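Local coordinates for N-terminal acetyltransferase-like protein (Chaetomium thermophilum, PDB 5NNP) that probably serves as the auxiliary subunit of an N-terminal acetyltransferase complex, built from TPR-like helical repeats, at residues F555-A560 with P670-G675; N565-M570 with G656-F661; A678-Y683 with A714-I719; C695-S700 with Q736-G741. All blocks are in the same frame, centred on the assembly; numbering follows the deposited sequence.

Contact 1 (F555-A560 with P670-G675); sequences FYFRAA and PKNIDG
Phe557 and Asn672 meet by stacking an amide on an aromatic ring, a clear example of how a polar side chain can cover a hydrophobic one. The two flat groups lie 13° apart, and ND2 of Asn672 sits 3.4 Å above the ring plane, displaced toward the rim near CZ. Phe557 holds its CG anti to the backbone N (chi1 -176°), which extends the ring from helix 554-572 toward the start of helix 673-685. At the ring's edge, Gly675 N lies in the plane, 3.9 Å from Phe557 CZ, with CB of Asp674 more distant near the same plane.

Helix 673-685 begins at this point. Asn672 is its N-cap, with OD1 accepting a weak capping bond from Asp674 N at 3.5 Å, so one amide both caps a helix and covers a ring in this TPR-like array. An alanine at Phe557 is likely to take away the ring stacked on one face of the Asn672 amide and let it turn more easily from its capping position.

Beyond the pair, Phe557 touches Ile665 of helix 654-668 and Ser669, while an aromatic side chain of another protein chain packs on Asn672.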
loop_
_atom_site.group_PDB
_atom_site.type_symbol
_atom_site.label_atom_id
_atom_site.label_comp_id
_atom_site.label_asym_id
_atom_site.label_seq_id
_atom_site.Cartn_x
_atom_site.Cartn_y
_atom_site.Cartn_z
ATOM N N PHE A 555 -7.876 4.294 1.986
ATOM C CA PHE A 555 -7.549 5.381 1.060
ATOM C C PHE A 555 -8.471 5.414 -0.157
ATOM O O PHE A 555 -8.794 6.499 -0.658
ATOM C CB PHE A 555 -6.091 5.284 0.607
ATOM C CG PHE A 555 -5.148 6.082 1.452
ATOM C CD1 PHE A 555 -5.528 6.513 2.701
ATOM C CD2 PHE A 555 -3.896 6.439 0.976
ATOM C CE1 PHE A 555 -4.672 7.273 3.475
ATOM C CE2 PHE A 555 -3.032 7.201 1.742
ATOM C CZ PHE A 555 -3.422 7.624 2.988
ATOM N N TYR A 556 -8.889 4.235 -0.631
ATOM C CA TYR A 556 -9.919 4.158 -1.665
ATOM C C TYR A 556 -11.309 4.411 -1.073
ATOM O O TYR A 556 -12.098 5.188 -1.607
ATOM C CB TYR A 556 -9.926 2.791 -2.376
ATOM C CG TYR A 556 -11.125 2.654 -3.300
ATOM C CD1 TYR A 556 -11.061 3.096 -4.610
ATOM C CD2 TYR A 556 -12.341 2.133 -2.842
ATOM C CE1 TYR A 556 -12.157 3.004 -5.453
ATOM C CE2 TYR A 556 -13.441 2.037 -3.670
ATOM C CZ TYR A 556 -13.349 2.473 -4.977
ATOM O OH TYR A 556 -14.444 2.389 -5.815
ATOM N N PHE A 557 -11.603 3.725 0.023
ATOM C CA PHE A 557 -12.952 3.679 0.555
ATOM C C PHE A 557 -13.514 5.061 0.895
ATOM O O PHE A 557 -14.649 5.367 0.561
ATOM C CB PHE A 557 -12.994 2.782 1.794
ATOM C CG PHE A 557 -14.375 2.600 2.352
ATOM C CD1 PHE A 557 -15.171 1.547 1.920
ATOM C CD2 PHE A 557 -14.889 3.497 3.285
ATOM C CE1 PHE A 557 -16.452 1.372 2.414
ATOM C CE2 PHE A 557 -16.169 3.336 3.781
ATOM C CZ PHE A 557 -16.957 2.266 3.345
ATOM N N ARG A 558 -12.711 5.901 1.541
ATOM C CA ARG A 558 -13.187 7.214 1.981
ATOM C C ARG A 558 -13.673 8.086 0.814
ATOM O O ARG A 558 -14.830 8.514 0.780
ATOM C CB ARG A 558 -12.091 7.938 2.762
ATOM C CG ARG A 558 -12.565 9.235 3.394
ATOM C CD ARG A 558 -11.525 9.830 4.319
ATOM N NE ARG A 558 -11.816 11.227 4.613
ATOM C CZ ARG A 558 -10.957 12.075 5.173
ATOM N NH1 ARG A 558 -9.739 11.670 5.498
ATOM N NH2 ARG A 558 -11.314 13.331 5.391
ATOM N N ALA A 559 -12.786 8.340 -0.142
ATOM C CA ALA A 559 -13.147 9.129 -1.309
ATOM C C ALA A 559 -14.301 8.486 -2.052
ATOM O O ALA A 559 -15.149 9.192 -2.589
ATOM C CB ALA A 559 -11.953 9.299 -2.239
ATOM N N ALA A 560 -14.334 7.156 -2.096
ATOM C CA ALA A 560 -15.379 6.462 -2.847
ATOM C C ALA A 560 -16.735 6.579 -2.163
ATOM O O ALA A 560 -17.763 6.740 -2.823
ATOM C CB ALA A 560 -15.020 5.001 -3.044
ATOM N N PRO A 670 -16.809 -5.334 1.976
ATOM C CA PRO A 670 -18.162 -5.742 2.367
ATOM C C PRO A 670 -18.417 -5.667 3.868
ATOM O O PRO A 670 -19.565 -5.446 4.258
ATOM C CB PRO A 670 -18.250 -7.194 1.884
ATOM C CG PRO A 670 -16.854 -7.642 1.755
ATOM C CD PRO A 670 -16.066 -6.433 1.340
ATOM N N LYS A 671 -17.381 -5.830 4.690
ATOM C CA LYS A 671 -17.562 -5.837 6.142
ATOM C C LYS A 671 -17.772 -4.438 6.710
ATOM O O LYS A 671 -17.851 -4.248 7.923
ATOM C CB LYS A 671 -16.368 -6.484 6.836
ATOM C CG LYS A 671 -16.052 -7.884 6.365
ATOM C CD LYS A 671 -15.260 -8.634 7.416
ATOM C CE LYS A 671 -14.557 -9.831 6.821
ATOM N NZ LYS A 671 -13.406 -9.390 5.988
ATOM N N ASN A 672 -17.871 -3.462 5.823
ATOM C CA ASN A 672 -18.000 -2.080 6.231
ATOM C C ASN A 672 -19.443 -1.581 6.070
ATOM O O ASN A 672 -19.907 -1.369 4.951
ATOM C CB ASN A 672 -17.028 -1.241 5.417
ATOM C CG ASN A 672 -16.767 0.095 6.031
ATOM O OD1 ASN A 672 -17.671 0.728 6.576
ATOM N ND2 ASN A 672 -15.524 0.544 5.946
ATOM N N ILE A 673 -20.145 -1.394 7.189
ATOM C CA ILE A 673 -21.579 -1.080 7.173
ATOM C C ILE A 673 -21.941 0.201 6.436
ATOM O O ILE A 673 -22.988 0.266 5.798
ATOM C CB ILE A 673 -22.158 -0.953 8.587
ATOM C CG1 ILE A 673 -21.854 -2.187 9.419
ATOM C CG2 ILE A 673 -23.693 -0.836 8.539
ATOM C CD1 ILE A 673 -22.998 -2.511 10.398
ATOM N N ASP A 674 -21.089 1.220 6.535
ATOM C CA ASP A 674 -21.343 2.495 5.872
ATOM C C ASP A 674 -21.550 2.282 4.385
ATOM O O ASP A 674 -22.442 2.894 3.782
ATOM C CB ASP A 674 -20.190 3.477 6.098
ATOM C CG ASP A 674 -20.080 3.936 7.537
ATOM O OD1 ASP A 674 -21.102 3.949 8.252
ATOM O OD2 ASP A 674 -18.957 4.290 7.956
ATOM N N GLY A 675 -20.715 1.410 3.812
ATOM C CA GLY A 675 -20.823 1.010 2.422
ATOM C C GLY A 675 -22.132 0.303 2.116
ATOM O O GLY A 675 -22.783 0.619 1.124
#

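Contact 2 (N565-M570 with G656-F661); sequences NLYLSM and GDAMKF
Tyr567 lays one face of its ring against the start of the 656-661 segment, where Asp657 and Ala658 receive it. Its CG stands anti to the carbonyl carbon (chi1 -81°), a choice that carries the phenol across to the neighbouring helix. Asp657 and Phe661 likewise hold CG anti to their carbonyl carbons, beside the backbone N. CB of Asp657 sits over the tyrosine ring in a CH-pi contact, 3.9 Å from the centroid and 28° off the normal, and Ala658 N lies over the same face. The methyl of Ala658 touches nearer the root of the ring, its CB being 3.7 Å from Tyr567 CD2.

Asp657 turns its carboxylate steeply to the phenol, the two planes 75° apart. Phe661 approaches differently: its CE1 comes in the plane of the Tyr567 ring, 4.0 Å from CE2, at the edge. The segments' axes are 9.3 Å apart, an antiparallel pairing consistent with TPR-like helical arrays, although a long, largely unmodelled insertion lies between the two helices.

A water joins the polar ends, accepting from Tyr567 OH at 2.9 Å and donating to Asp657 OD2 at 2.7 Å. The hydroxyl is also bonded to His511 NE2, and the carboxylate oxygen to Thr651 OG1. With no direct hydrogen bond across the segments, cohesion rests on ring-face and methyl contacts, while water and outside partners satisfy the phenol's polar end and probably fix its position.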
loop_
_atom_site.group_PDB
_atom_site.type_symbol
_atom_site.label_atom_id
_atom_site.label_comp_id
_atom_site.label_asym_id
_atom_site.label_seq_id
_atom_site.Cartn_x
_atom_site.Cartn_y
_atom_site.Cartn_z
ATOM N N ASN A 565 -22.235 9.098 -1.800
ATOM C CA ASN A 565 -23.101 10.003 -1.054
ATOM C C ASN A 565 -23.452 11.297 -1.807
ATOM O O ASN A 565 -24.574 11.801 -1.702
ATOM C CB ASN A 565 -22.452 10.348 0.287
ATOM C CG ASN A 565 -22.588 9.231 1.299
ATOM O OD1 ASN A 565 -23.506 8.403 1.219
ATOM N ND2 ASN A 565 -21.681 9.202 2.267
ATOM N N LEU A 566 -22.502 11.828 -2.571
ATOM C CA LEU A 566 -22.728 13.061 -3.314
ATOM C C LEU A 566 -23.613 12.827 -4.541
ATOM O O LEU A 566 -24.397 13.704 -4.914
ATOM C CB LEU A 566 -21.396 13.687 -3.730
ATOM C CG LEU A 566 -21.432 15.001 -4.517
ATOM C CD1 LEU A 566 -22.321 16.047 -3.834
ATOM C CD2 LEU A 566 -20.010 15.543 -4.741
ATOM N N TYR A 567 -23.501 11.655 -5.164
ATOM C CA TYR A 567 -24.389 11.314 -6.285
ATOM C C TYR A 567 -25.821 11.073 -5.791
ATOM O O TYR A 567 -26.788 11.461 -6.449
ATOM C CB TYR A 567 -23.887 10.080 -7.049
ATOM C CG TYR A 567 -22.774 10.350 -8.050
ATOM C CD1 TYR A 567 -22.942 11.276 -9.073
ATOM C CD2 TYR A 567 -21.563 9.663 -7.983
ATOM C CE1 TYR A 567 -21.939 11.522 -9.990
ATOM C CE2 TYR A 567 -20.549 9.908 -8.898
ATOM C CZ TYR A 567 -20.746 10.834 -9.901
ATOM O OH TYR A 567 -19.746 11.073 -10.817
ATOM N N LEU A 568 -25.942 10.413 -4.641
ATOM C CA LEU A 568 -27.223 10.208 -3.982
ATOM C C LEU A 568 -27.914 11.543 -3.707
ATOM O O LEU A 568 -29.126 11.703 -3.919
ATOM C CB LEU A 568 -27.026 9.451 -2.675
ATOM C CG LEU A 568 -27.045 7.933 -2.763
ATOM C CD1 LEU A 568 -26.592 7.314 -1.439
ATOM C CD2 LEU A 568 -28.441 7.463 -3.165
ATOM N N SER A 569 -27.123 12.492 -3.216
ATOM C CA SER A 569 -27.613 13.835 -2.959
ATOM C C SER A 569 -28.073 14.489 -4.257
ATOM O O SER A 569 -29.165 15.053 -4.320
ATOM C CB SER A 569 -26.531 14.676 -2.289
ATOM O OG SER A 569 -26.770 16.058 -2.483
ATOM N N MET A 570 -27.236 14.405 -5.292
ATOM C CA MET A 570 -27.578 14.958 -6.600
ATOM C C MET A 570 -28.836 14.323 -7.180
ATOM O O MET A 570 -29.577 14.973 -7.913
ATOM C CB MET A 570 -26.420 14.786 -7.585
ATOM C CG MET A 570 -25.177 15.579 -7.238
ATOM S SD MET A 570 -23.749 15.003 -8.189
ATOM C CE MET A 570 -24.275 15.370 -9.867
ATOM N N GLY A 656 -26.130 6.005 -11.981
ATOM C CA GLY A 656 -25.321 5.248 -12.917
ATOM C C GLY A 656 -23.845 5.581 -12.765
ATOM O O GLY A 656 -22.980 4.703 -12.879
ATOM N N ASP A 657 -23.555 6.854 -12.499
ATOM C CA ASP A 657 -22.176 7.312 -12.353
ATOM C C ASP A 657 -21.556 6.844 -11.034
ATOM O O ASP A 657 -20.333 6.758 -10.906
ATOM C CB ASP A 657 -22.107 8.842 -12.465
ATOM C CG ASP A 657 -22.396 9.330 -13.881
ATOM O OD1 ASP A 657 -22.557 8.475 -14.772
ATOM O OD2 ASP A 657 -22.450 10.559 -14.117
ATOM N N ALA A 658 -22.411 6.534 -10.065
ATOM C CA ALA A 658 -21.977 6.081 -8.756
ATOM C C ALA A 658 -21.523 4.625 -8.745
ATOM O O ALA A 658 -20.734 4.224 -7.882
ATOM C CB ALA A 658 -23.088 6.278 -7.751
ATOM N N MET A 659 -22.020 3.839 -9.699
ATOM C CA MET A 659 -21.804 2.391 -9.701
ATOM C C MET A 659 -20.332 1.950 -9.688
ATOM O O MET A 659 -19.981 1.020 -8.967
ATOM C CB MET A 659 -22.508 1.764 -10.900
ATOM C CG MET A 659 -24.014 1.951 -10.872
ATOM S SD MET A 659 -24.671 1.635 -9.226
ATOM C CE MET A 659 -24.431 -0.132 -9.031
ATOM N N LYS A 660 -19.467 2.598 -10.462
ATOM C CA LYS A 660 -18.063 2.180 -10.469
ATOM C C LYS A 660 -17.396 2.398 -9.099
ATOM O O LYS A 660 -16.527 1.608 -8.692
ATOM C CB LYS A 660 -17.275 2.898 -11.579
ATOM C CG LYS A 660 -16.992 4.380 -11.362
ATOM C CD LYS A 660 -15.935 4.885 -12.350
ATOM C CE LYS A 660 -15.486 6.312 -12.042
ATOM N NZ LYS A 660 -14.560 6.884 -13.068
ATOM N N PHE A 661 -17.813 3.444 -8.380
ATOM C CA PHE A 661 -17.338 3.652 -7.015
ATOM C C PHE A 661 -17.895 2.604 -6.053
ATOM O O PHE A 661 -17.162 2.016 -5.247
ATOM C CB PHE A 661 -17.719 5.039 -6.511
ATOM C CG PHE A 661 -17.103 6.175 -7.287
ATOM C CD1 PHE A 661 -17.748 6.713 -8.388
ATOM C CD2 PHE A 661 -15.895 6.726 -6.887
ATOM C CE1 PHE A 661 -17.190 7.771 -9.088
ATOM C CE2 PHE A 661 -15.332 7.780 -7.580
ATOM C CZ PHE A 661 -15.977 8.309 -8.681
HETATM O O HOH W 1 -20.867 12.434 -13.061
#

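Contact 3 (A678-Y683 with A714-I719); sequences AGFEVY and AKLRKI
The ring of Phe680 meets Leu716 and Lys715 mainly by its rim. CB of Leu716 lies in the ring plane, 3.8 Å from CZ, and CD1 comes obliquely to the same carbon at 3.6 Å; CE of Lys715 stands farther off, near the plane at the CE1 edge. The other flat group, the carboxylate of Glu681, presents both oxygens to Lys715 NZ in a salt bridge whose two hydrogen bonds are weak, 3.3 Å to OE1 and 3.5 Å to OE2.

These segments run nearly parallel, 21° between their directions, with axes 12.1 Å apart. Such spacing suits alternate members of an up-and-down helical array: helix 689-702 follows the first and precedes the second, and its Leu696 touches both Phe680 and Leu716. An alanine in place of Leu716 would probably open a gap at the CZ end of the Phe680 ring and give the ring more freedom to shift.

The acid's reach comes from a bend at chi2 (-62°), which swings the carboxylate back toward Lys715 although CB points away. Gln712 NE2 bonds Glu681 OE2, and Arg685 NH1 forms a further salt bridge to OE1.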
loop_
_atom_site.group_PDB
_atom_site.type_symbol
_atom_site.label_atom_id
_atom_site.label_comp_id
_atom_site.label_asym_id
_atom_site.label_seq_id
_atom_site.Cartn_x
_atom_site.Cartn_y
_atom_site.Cartn_z
ATOM N N ALA A 678 -25.033 2.721 2.246
ATOM C CA ALA A 678 -25.011 3.570 1.058
ATOM C C ALA A 678 -25.454 2.799 -0.178
ATOM O O ALA A 678 -26.156 3.342 -1.037
ATOM C CB ALA A 678 -23.626 4.162 0.840
ATOM N N GLY A 679 -25.039 1.540 -0.265
ATOM C CA GLY A 679 -25.492 0.670 -1.330
ATOM C C GLY A 679 -27.010 0.532 -1.333
ATOM O O GLY A 679 -27.659 0.607 -2.384
ATOM N N PHE A 680 -27.584 0.333 -0.151
ATOM C CA PHE A 680 -29.025 0.189 -0.050
ATOM C C PHE A 680 -29.748 1.405 -0.638
ATOM O O PHE A 680 -30.655 1.264 -1.466
ATOM C CB PHE A 680 -29.443 -0.014 1.400
ATOM C CG PHE A 680 -30.922 -0.195 1.569
ATOM C CD1 PHE A 680 -31.758 0.904 1.666
ATOM C CD2 PHE A 680 -31.479 -1.460 1.611
ATOM C CE1 PHE A 680 -33.119 0.748 1.807
ATOM C CE2 PHE A 680 -32.837 -1.620 1.757
ATOM C CZ PHE A 680 -33.660 -0.515 1.854
ATOM N N GLU A 681 -29.325 2.593 -0.219
ATOM C CA GLU A 681 -29.893 3.838 -0.729
ATOM C C GLU A 681 -29.817 3.955 -2.259
ATOM O O GLU A 681 -30.767 4.426 -2.891
ATOM C CB GLU A 681 -29.192 5.034 -0.081
ATOM C CG GLU A 681 -29.255 5.027 1.427
ATOM C CD GLU A 681 -30.669 5.095 1.945
ATOM O OE1 GLU A 681 -31.561 5.523 1.185
ATOM O OE2 GLU A 681 -30.886 4.719 3.115
ATOM N N VAL A 682 -28.697 3.526 -2.846
ATOM C CA VAL A 682 -28.519 3.545 -4.304
ATOM C C VAL A 682 -29.445 2.580 -5.041
ATOM O O VAL A 682 -30.039 2.948 -6.058
ATOM C CB VAL A 682 -27.076 3.201 -4.710
ATOM C CG1 VAL A 682 -26.986 2.924 -6.213
ATOM C CG2 VAL A 682 -26.119 4.314 -4.298
ATOM N N TYR A 683 -29.583 1.358 -4.529
ATOM C CA TYR A 683 -30.379 0.332 -5.210
ATOM C C TYR A 683 -31.903 0.496 -5.119
ATOM O O TYR A 683 -32.609 0.153 -6.073
ATOM C CB TYR A 683 -30.000 -1.053 -4.694
ATOM C CG TYR A 683 -28.641 -1.507 -5.169
ATOM C CD1 TYR A 683 -28.278 -1.389 -6.500
ATOM C CD2 TYR A 683 -27.718 -2.039 -4.284
ATOM C CE1 TYR A 683 -27.038 -1.803 -6.940
ATOM C CE2 TYR A 683 -26.480 -2.453 -4.713
ATOM C CZ TYR A 683 -26.144 -2.332 -6.044
ATOM O OH TYR A 683 -24.909 -2.744 -6.476
ATOM N N ALA A 714 -37.408 -1.114 7.471
ATOM C CA ALA A 714 -38.800 -0.702 7.476
ATOM C C ALA A 714 -39.182 -0.009 6.170
ATOM O O ALA A 714 -40.305 -0.156 5.689
ATOM C CB ALA A 714 -39.071 0.212 8.664
ATOM N N LYS A 715 -38.255 0.753 5.603
ATOM C CA LYS A 715 -38.533 1.491 4.370
ATOM C C LYS A 715 -38.693 0.527 3.193
ATOM O O LYS A 715 -39.495 0.755 2.287
ATOM C CB LYS A 715 -37.417 2.512 4.089
ATOM C CG LYS A 715 -37.722 3.519 2.979
ATOM C CD LYS A 715 -36.753 4.710 3.028
ATOM C CE LYS A 715 -35.286 4.265 2.915
ATOM N NZ LYS A 715 -34.283 5.377 3.042
ATOM N N LEU A 716 -37.934 -0.562 3.225
ATOM C CA LEU A 716 -37.966 -1.542 2.147
ATOM C C LEU A 716 -39.297 -2.273 2.112
ATOM O O LEU A 716 -39.901 -2.445 1.055
ATOM C CB LEU A 716 -36.825 -2.546 2.311
ATOM C CG LEU A 716 -36.471 -3.479 1.154
ATOM C CD1 LEU A 716 -35.849 -2.712 -0.010
ATOM C CD2 LEU A 716 -35.520 -4.554 1.654
ATOM N N ARG A 717 -39.749 -2.703 3.279
ATOM C CA ARG A 717 -40.959 -3.501 3.362
ATOM C C ARG A 717 -42.186 -2.800 2.772
ATOM O O ARG A 717 -43.052 -3.453 2.190
ATOM C CB ARG A 717 -41.223 -3.893 4.812
ATOM C CG ARG A 717 -40.248 -4.929 5.353
ATOM C CD ARG A 717 -40.847 -5.626 6.559
ATOM N NE ARG A 717 -40.259 -6.939 6.800
ATOM C CZ ARG A 717 -39.166 -7.141 7.527
ATOM N NH1 ARG A 717 -38.537 -6.110 8.083
ATOM N NH2 ARG A 717 -38.706 -8.376 7.698
ATOM N N LYS A 718 -42.256 -1.479 2.916
ATOM C CA LYS A 718 -43.343 -0.707 2.314
ATOM C C LYS A 718 -43.298 -0.789 0.784
ATOM O O LYS A 718 -44.325 -1.008 0.133
ATOM C CB LYS A 718 -43.289 0.761 2.765
ATOM C CG LYS A 718 -44.323 1.661 2.079
ATOM C CD LYS A 718 -44.170 3.123 2.479
ATOM C CE LYS A 718 -45.140 4.005 1.708
ATOM N NZ LYS A 718 -46.543 3.517 1.810
ATOM N N ILE A 719 -42.102 -0.613 0.224
ATOM C CA ILE A 719 -41.896 -0.622 -1.221
ATOM C C ILE A 719 -42.250 -1.977 -1.819
ATOM O O ILE A 719 -42.896 -2.056 -2.865
ATOM C CB ILE A 719 -40.433 -0.268 -1.575
ATOM C CG1 ILE A 719 -40.063 1.083 -0.965
ATOM C CG2 ILE A 719 -40.222 -0.243 -3.079
ATOM C CD1 ILE A 719 -41.131 2.162 -1.182
#

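Contact 4 (C695-S700 with Q736-G741); sequences CLKAAS and QAELVG
Lys697 and Glu738 join two helices near the C-terminus through a single salt bridge, an instance of a contact whose close part is ionic and whose surroundings are loosely apposed. NZ of Lys697 is modelled 2.5 Å from OE2 of Glu738, shorter than usual and doubtful in its exact length at this resolution; it meets that oxygen nearly head-on, in line with its C-O bond. Both side chains bend to make the meeting possible: the lysine turns at chi3 (71°), the glutamate at chi2 (-70°), and they cross at about a right angle. The lysine stem also runs beside the opposing backbone, with both CD and CE 3.8 Å from Glu738 O.

Away from this pair the segments draw apart. CB of Leu739 points away from the other segment and only the tip of the side chain swings back, its CD1 stopping 4.8 Å from Leu696 CD2. That inner side belongs to the packed end of the helical array, where Leu739 lies on Leu716 and Leu693. On the outer side, Gly741 contributes very little, and Val740, which is exposed, is poorly ordered.

A second protein chain covers part of the ionic pair. Gln45 of that chain hydrogen-bonds Glu738 OE2 through its NE2 and makes a weak bond to Lys697 NZ through its OE1, and its Lys41 packs on Glu738. The chemistry therefore implies a contact held by opposite charges at the protein surface, with a neutral amide of the partner chain serving both ends and probably tying the bridge to the assembly.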
loop_
_atom_site.group_PDB
_atom_site.type_symbol
_atom_site.label_atom_id
_atom_site.label_comp_id
_atom_site.label_asym_id
_atom_site.label_seq_id
_atom_site.Cartn_x
_atom_site.Cartn_y
_atom_site.Cartn_z
ATOM N N CYS A 695 -27.557 -5.784 0.260
ATOM C CA CYS A 695 -26.940 -4.769 1.104
ATOM C C CYS A 695 -27.516 -4.763 2.509
ATOM O O CYS A 695 -26.775 -4.759 3.489
ATOM C CB CYS A 695 -27.120 -3.387 0.490
ATOM S SG CYS A 695 -26.105 -3.101 -0.946
ATOM N N LEU A 696 -28.842 -4.742 2.596
ATOM C CA LEU A 696 -29.521 -4.718 3.884
ATOM C C LEU A 696 -29.134 -5.940 4.724
ATOM O O LEU A 696 -28.741 -5.788 5.876
ATOM C CB LEU A 696 -31.035 -4.645 3.691
ATOM C CG LEU A 696 -31.901 -4.425 4.939
ATOM C CD1 LEU A 696 -31.593 -3.101 5.660
ATOM C CD2 LEU A 696 -33.363 -4.486 4.563
ATOM N N LYS A 697 -29.207 -7.139 4.144
ATOM C CA LYS A 697 -28.830 -8.362 4.864
ATOM C C LYS A 697 -27.365 -8.338 5.309
ATOM O O LYS A 697 -27.024 -8.900 6.344
ATOM C CB LYS A 697 -29.086 -9.613 4.012
ATOM C CG LYS A 697 -30.561 -9.865 3.690
ATOM C CD LYS A 697 -30.845 -11.318 3.277
ATOM C CE LYS A 697 -30.728 -12.256 4.464
ATOM N NZ LYS A 697 -30.982 -13.669 4.092
ATOM N N ALA A 698 -26.498 -7.695 4.531
ATOM C CA ALA A 698 -25.090 -7.556 4.924
ATOM C C ALA A 698 -24.939 -6.614 6.126
ATOM O O ALA A 698 -24.365 -6.973 7.158
ATOM C CB ALA A 698 -24.248 -7.060 3.747
ATOM N N ALA A 699 -25.463 -5.403 5.974
ATOM C CA ALA A 699 -25.414 -4.400 7.020
ATOM C C ALA A 699 -26.023 -4.925 8.317
ATOM O O ALA A 699 -25.538 -4.637 9.410
ATOM C CB ALA A 699 -26.127 -3.143 6.568
ATOM N N SER A 700 -27.090 -5.703 8.197
ATOM C CA SER A 700 -27.778 -6.192 9.388
ATOM C C SER A 700 -26.961 -7.294 10.049
ATOM O O SER A 700 -27.004 -7.475 11.265
ATOM C CB SER A 700 -29.182 -6.698 9.051
ATOM O OG SER A 700 -29.824 -7.190 10.213
ATOM N N GLN A 736 -39.676 -11.814 -0.550
ATOM C CA GLN A 736 -40.487 -11.996 0.647
ATOM C C GLN A 736 -39.909 -13.056 1.578
ATOM O O GLN A 736 -40.017 -12.938 2.799
ATOM C CB GLN A 736 -41.925 -12.356 0.261
ATOM C CG GLN A 736 -42.733 -11.173 -0.276
ATOM C CD GLN A 736 -44.189 -11.528 -0.587
ATOM O OE1 GLN A 736 -44.512 -12.685 -0.854
ATOM N NE2 GLN A 736 -45.067 -10.527 -0.556
ATOM N N ALA A 737 -39.289 -14.081 1.002
ATOM C CA ALA A 737 -38.731 -15.174 1.791
ATOM C C ALA A 737 -37.517 -14.727 2.615
ATOM O O ALA A 737 -37.445 -14.990 3.814
ATOM C CB ALA A 737 -38.359 -16.347 0.883
ATOM N N GLU A 738 -36.567 -14.050 1.973
ATOM C CA GLU A 738 -35.325 -13.664 2.630
ATOM C C GLU A 738 -35.459 -12.352 3.386
ATOM O O GLU A 738 -34.523 -11.913 4.050
ATOM C CB GLU A 738 -34.197 -13.555 1.605
ATOM C CG GLU A 738 -33.829 -14.879 0.972
ATOM C CD GLU A 738 -33.144 -15.826 1.940
ATOM O OE1 GLU A 738 -33.342 -17.055 1.804
ATOM O OE2 GLU A 738 -32.407 -15.346 2.829
ATOM N N LEU A 739 -36.625 -11.730 3.277
ATOM C CA LEU A 739 -36.902 -10.500 4.005
ATOM C C LEU A 739 -37.318 -10.788 5.449
ATOM O O LEU A 739 -36.937 -10.062 6.369
ATOM C CB LEU A 739 -37.987 -9.697 3.295
ATOM C CG LEU A 739 -38.253 -8.297 3.832
ATOM C CD1 LEU A 739 -36.985 -7.468 3.803
ATOM C CD2 LEU A 739 -39.333 -7.639 3.008
ATOM N N VAL A 740 -38.100 -11.851 5.635
ATOM C CA VAL A 740 -38.563 -12.266 6.960
ATOM C C VAL A 740 -37.413 -12.636 7.897
ATOM O O VAL A 740 -37.536 -12.505 9.119
ATOM C CB VAL A 740 -39.516 -13.473 6.867
ATOM C CG1 VAL A 740 -40.011 -13.860 8.249
ATOM C CG2 VAL A 740 -40.680 -13.161 5.943
ATOM N N GLY A 741 -36.306 -13.096 7.318
ATOM C CA GLY A 741 -35.155 -13.551 8.081
ATOM C C GLY A 741 -34.729 -12.602 9.185
ATOM O O GLY A 741 -34.727 -12.969 10.360
#

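Contacts 2 and 3 are buried, contact 1 is partly so, and contact 4 lies at the surface; their chemistry follows that order only loosely. Contact 1 stacks an N-cap amide on a ring, contact 2 relies on one tyrosine face and a bridging water, contact 3 sets a salt bridge beside a phenylalanine-leucine contact, and contact 4 depends almost wholly on charge. Helix 554-572 serves contacts 1 and 2, which are joined by a hydrogen bond from Tyr556 OH to Phe661 O, 2.8 Å. Helix 673-685 serves contacts 1 and 3, and Leu568 packs on Glu681 between contacts 2 and 3. Contacts 3 and 4 interleave along the chain, touching where Cys695 packs on Phe680.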